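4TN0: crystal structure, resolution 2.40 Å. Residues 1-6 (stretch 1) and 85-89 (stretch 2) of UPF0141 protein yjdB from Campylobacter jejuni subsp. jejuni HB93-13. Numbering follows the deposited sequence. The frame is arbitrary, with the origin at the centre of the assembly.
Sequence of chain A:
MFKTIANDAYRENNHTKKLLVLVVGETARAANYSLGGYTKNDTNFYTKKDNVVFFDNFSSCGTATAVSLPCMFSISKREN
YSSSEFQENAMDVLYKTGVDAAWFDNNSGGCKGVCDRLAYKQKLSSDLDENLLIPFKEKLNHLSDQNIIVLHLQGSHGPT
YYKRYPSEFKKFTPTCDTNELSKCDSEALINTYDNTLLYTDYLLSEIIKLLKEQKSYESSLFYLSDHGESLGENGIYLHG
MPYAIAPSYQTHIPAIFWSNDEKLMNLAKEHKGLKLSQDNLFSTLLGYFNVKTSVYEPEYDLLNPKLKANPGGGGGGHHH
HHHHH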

# COMPACT_ATOMS: atom_id res chain seq x y z
N MET A 1 -11.44 -12.08 -24.16
CA MET A 1 -11.10 -10.75 -24.65
C MET A 1 -10.22 -10.02 -23.63
O MET A 1 -10.55 -9.99 -22.46
CB MET A 1 -12.37 -9.92 -24.88
CG MET A 1 -13.45 -10.57 -25.75
SD MET A 1 -15.10 -10.52 -24.98
CE MET A 1 -15.25 -12.17 -24.25
N PHE A 2 -9.11 -9.42 -24.06
CA PHE A 2 -8.36 -8.56 -23.15
C PHE A 2 -8.57 -7.10 -23.55
O PHE A 2 -7.92 -6.60 -24.46
CB PHE A 2 -6.87 -8.89 -23.15
CG PHE A 2 -6.08 -8.08 -22.15
CD1 PHE A 2 -5.28 -7.02 -22.57
CD2 PHE A 2 -6.17 -8.34 -20.79
CE1 PHE A 2 -4.56 -6.26 -21.65
CE2 PHE A 2 -5.45 -7.59 -19.87
CZ PHE A 2 -4.65 -6.56 -20.29
N LYS A 3 -9.41 -6.39 -22.80
CA LYS A 3 -9.78 -5.02 -23.10
C LYS A 3 -8.66 -4.05 -22.73
O LYS A 3 -8.04 -4.19 -21.68
CB LYS A 3 -11.07 -4.67 -22.36
CG LYS A 3 -11.60 -3.26 -22.55
CD LYS A 3 -12.97 -3.14 -21.86
CE LYS A 3 -13.77 -1.98 -22.41
NZ LYS A 3 -15.17 -2.00 -21.93
N THR A 4 -8.40 -3.08 -23.59
CA THR A 4 -7.44 -2.02 -23.29
C THR A 4 -8.22 -0.84 -22.75
O THR A 4 -9.41 -0.69 -23.05
CB THR A 4 -6.63 -1.58 -24.54
OG1 THR A 4 -7.51 -1.10 -25.57
CG2 THR A 4 -5.80 -2.72 -25.09
N ILE A 5 -7.58 -0.01 -21.94
CA ILE A 5 -8.28 1.15 -21.40
C ILE A 5 -7.45 2.39 -21.57
O ILE A 5 -6.25 2.30 -21.84
CB ILE A 5 -8.64 0.99 -19.90
CG1 ILE A 5 -7.37 0.96 -19.05
CG2 ILE A 5 -9.51 -0.24 -19.66
CD1 ILE A 5 -7.65 1.28 -17.59
N ALA A 6 -8.08 3.55 -21.36
CA ALA A 6 -7.41 4.83 -21.52
C ALA A 6 -6.62 4.86 -22.83
O ALA A 6 -5.42 5.13 -22.85
CB ALA A 6 -6.49 5.09 -20.33
N GLU A 85 -13.77 -8.84 -14.75
CA GLU A 85 -13.19 -7.89 -15.69
C GLU A 85 -11.79 -8.36 -15.99
O GLU A 85 -11.13 -8.97 -15.15
CB GLU A 85 -13.22 -6.46 -15.15
CG GLU A 85 -12.07 -6.05 -14.27
CD GLU A 85 -12.25 -4.63 -13.75
OE1 GLU A 85 -13.42 -4.20 -13.52
OE2 GLU A 85 -11.21 -3.94 -13.58
N PHE A 86 -11.37 -8.14 -17.23
CA PHE A 86 -10.08 -8.60 -17.71
C PHE A 86 -9.53 -7.54 -18.70
O PHE A 86 -9.80 -7.59 -19.91
CB PHE A 86 -10.22 -9.97 -18.37
CG PHE A 86 -8.92 -10.58 -18.80
CD1 PHE A 86 -7.82 -10.57 -17.95
CD2 PHE A 86 -8.79 -11.19 -20.04
CE1 PHE A 86 -6.61 -11.14 -18.33
CE2 PHE A 86 -7.58 -11.76 -20.44
CZ PHE A 86 -6.49 -11.74 -19.58
N GLN A 87 -8.78 -6.58 -18.15
CA GLN A 87 -8.42 -5.38 -18.88
C GLN A 87 -7.17 -4.73 -18.30
O GLN A 87 -6.71 -5.13 -17.23
CB GLN A 87 -9.58 -4.39 -18.86
CG GLN A 87 -9.76 -3.76 -17.50
CD GLN A 87 -11.13 -3.15 -17.31
OE1 GLN A 87 -12.13 -3.68 -17.78
NE2 GLN A 87 -11.17 -2.02 -16.62
N GLU A 88 -6.65 -3.71 -18.97
CA GLU A 88 -5.47 -2.99 -18.50
C GLU A 88 -5.74 -2.30 -17.16
O GLU A 88 -6.87 -1.94 -16.87
CB GLU A 88 -5.02 -1.94 -19.54
CG GLU A 88 -4.51 -2.52 -20.87
CD GLU A 88 -4.11 -1.44 -21.89
OE1 GLU A 88 -4.87 -0.46 -22.05
OE2 GLU A 88 -3.05 -1.59 -22.54
N ASN A 89 -4.69 -2.10 -16.37
CA ASN A 89 -4.84 -1.42 -15.08
C ASN A 89 -3.97 -0.17 -15.10
O ASN A 89 -3.34 0.12 -16.10
CB ASN A 89 -4.46 -2.35 -13.90
CG ASN A 89 -3.01 -2.87 -13.98
OD1 ASN A 89 -2.05 -2.11 -13.82
ND2 ASN A 89 -2.84 -4.18 -14.21

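Residues 1-6 and 85-89 of yjdB, at least 82 positions apart in sequence wherever they touch, run side by side in the same general sense, the end-to-end directions of their touching parts lying 33° apart. The backbones meet in a single beta bridge, Lys3 with Gln87, whose CA atoms are 4.4 Å apart; one step on, the CA atoms of Thr4 and Glu88 have spread to 5.3 Å. Both backbone polar groups of Lys3 are used, and they reach the residues before and after its bridge partner. Lys3 N donates to Phe86 O at 3.2 Å, with an angle of 155° at the hydrogen, and Glu88 N donates to Lys3 O at 3.1 Å and a more bent 143°. Gln87 is thus straddled by the two bonds, and its CA also lies 3.1 Å from Lys3 O, a CA-H...O contact with an angle of 125° at the hydrogen.

Beyond the bridge, a side chain takes over the pairing. Glu88 points its CA-to-CB bond toward stretch 1, and its carboxylate accepts the next available amide: Ile5 N donates to Glu88 OE1 at 2.7 Å and 155°, the shortest of the three hydrogen bonds. The same oxygen lies 3.2 Å from Thr4 CB and is also hydrogen-bonded elsewhere in the structure. Ile5 O, 3.1 Å from Glu88 OE1, is a second acceptor, so this close approach is not a bond. Nearer the backbone than the carboxylate, Glu88 CB packs against Ile5 CG1 at 3.8 Å. Glu88 has more area covered by the other stretch than any other residue here.

At the other end, two aromatic rings meet. Phe2 and Phe86, both with chi1 in t, leave their backbones sideways, but their ring ends come nearer the other stretch. The edge of Phe2 is directed at the face of Phe86, with centroids 4.9 Å apart and planes at 73°; Phe2 CD2 approaches Phe86 CZ to 3.6 Å. The Phe2 ring also reaches along stretch 2, bringing Phe2 CZ to 3.7 Å from Glu88 N and Phe2 CE1 to 3.8 Å from Glu88 CG. Phe86 CD2 lies 3.2 Å from Met1 O, so its ring touches backbone as well as ring.

Lys3 and Gln87 meet through the bases of their side chains, CB to CB at 3.8 Å. The extended lysine then leads away, while Gln87 NE2 comes within 3.9 Å of Ile5 CG2.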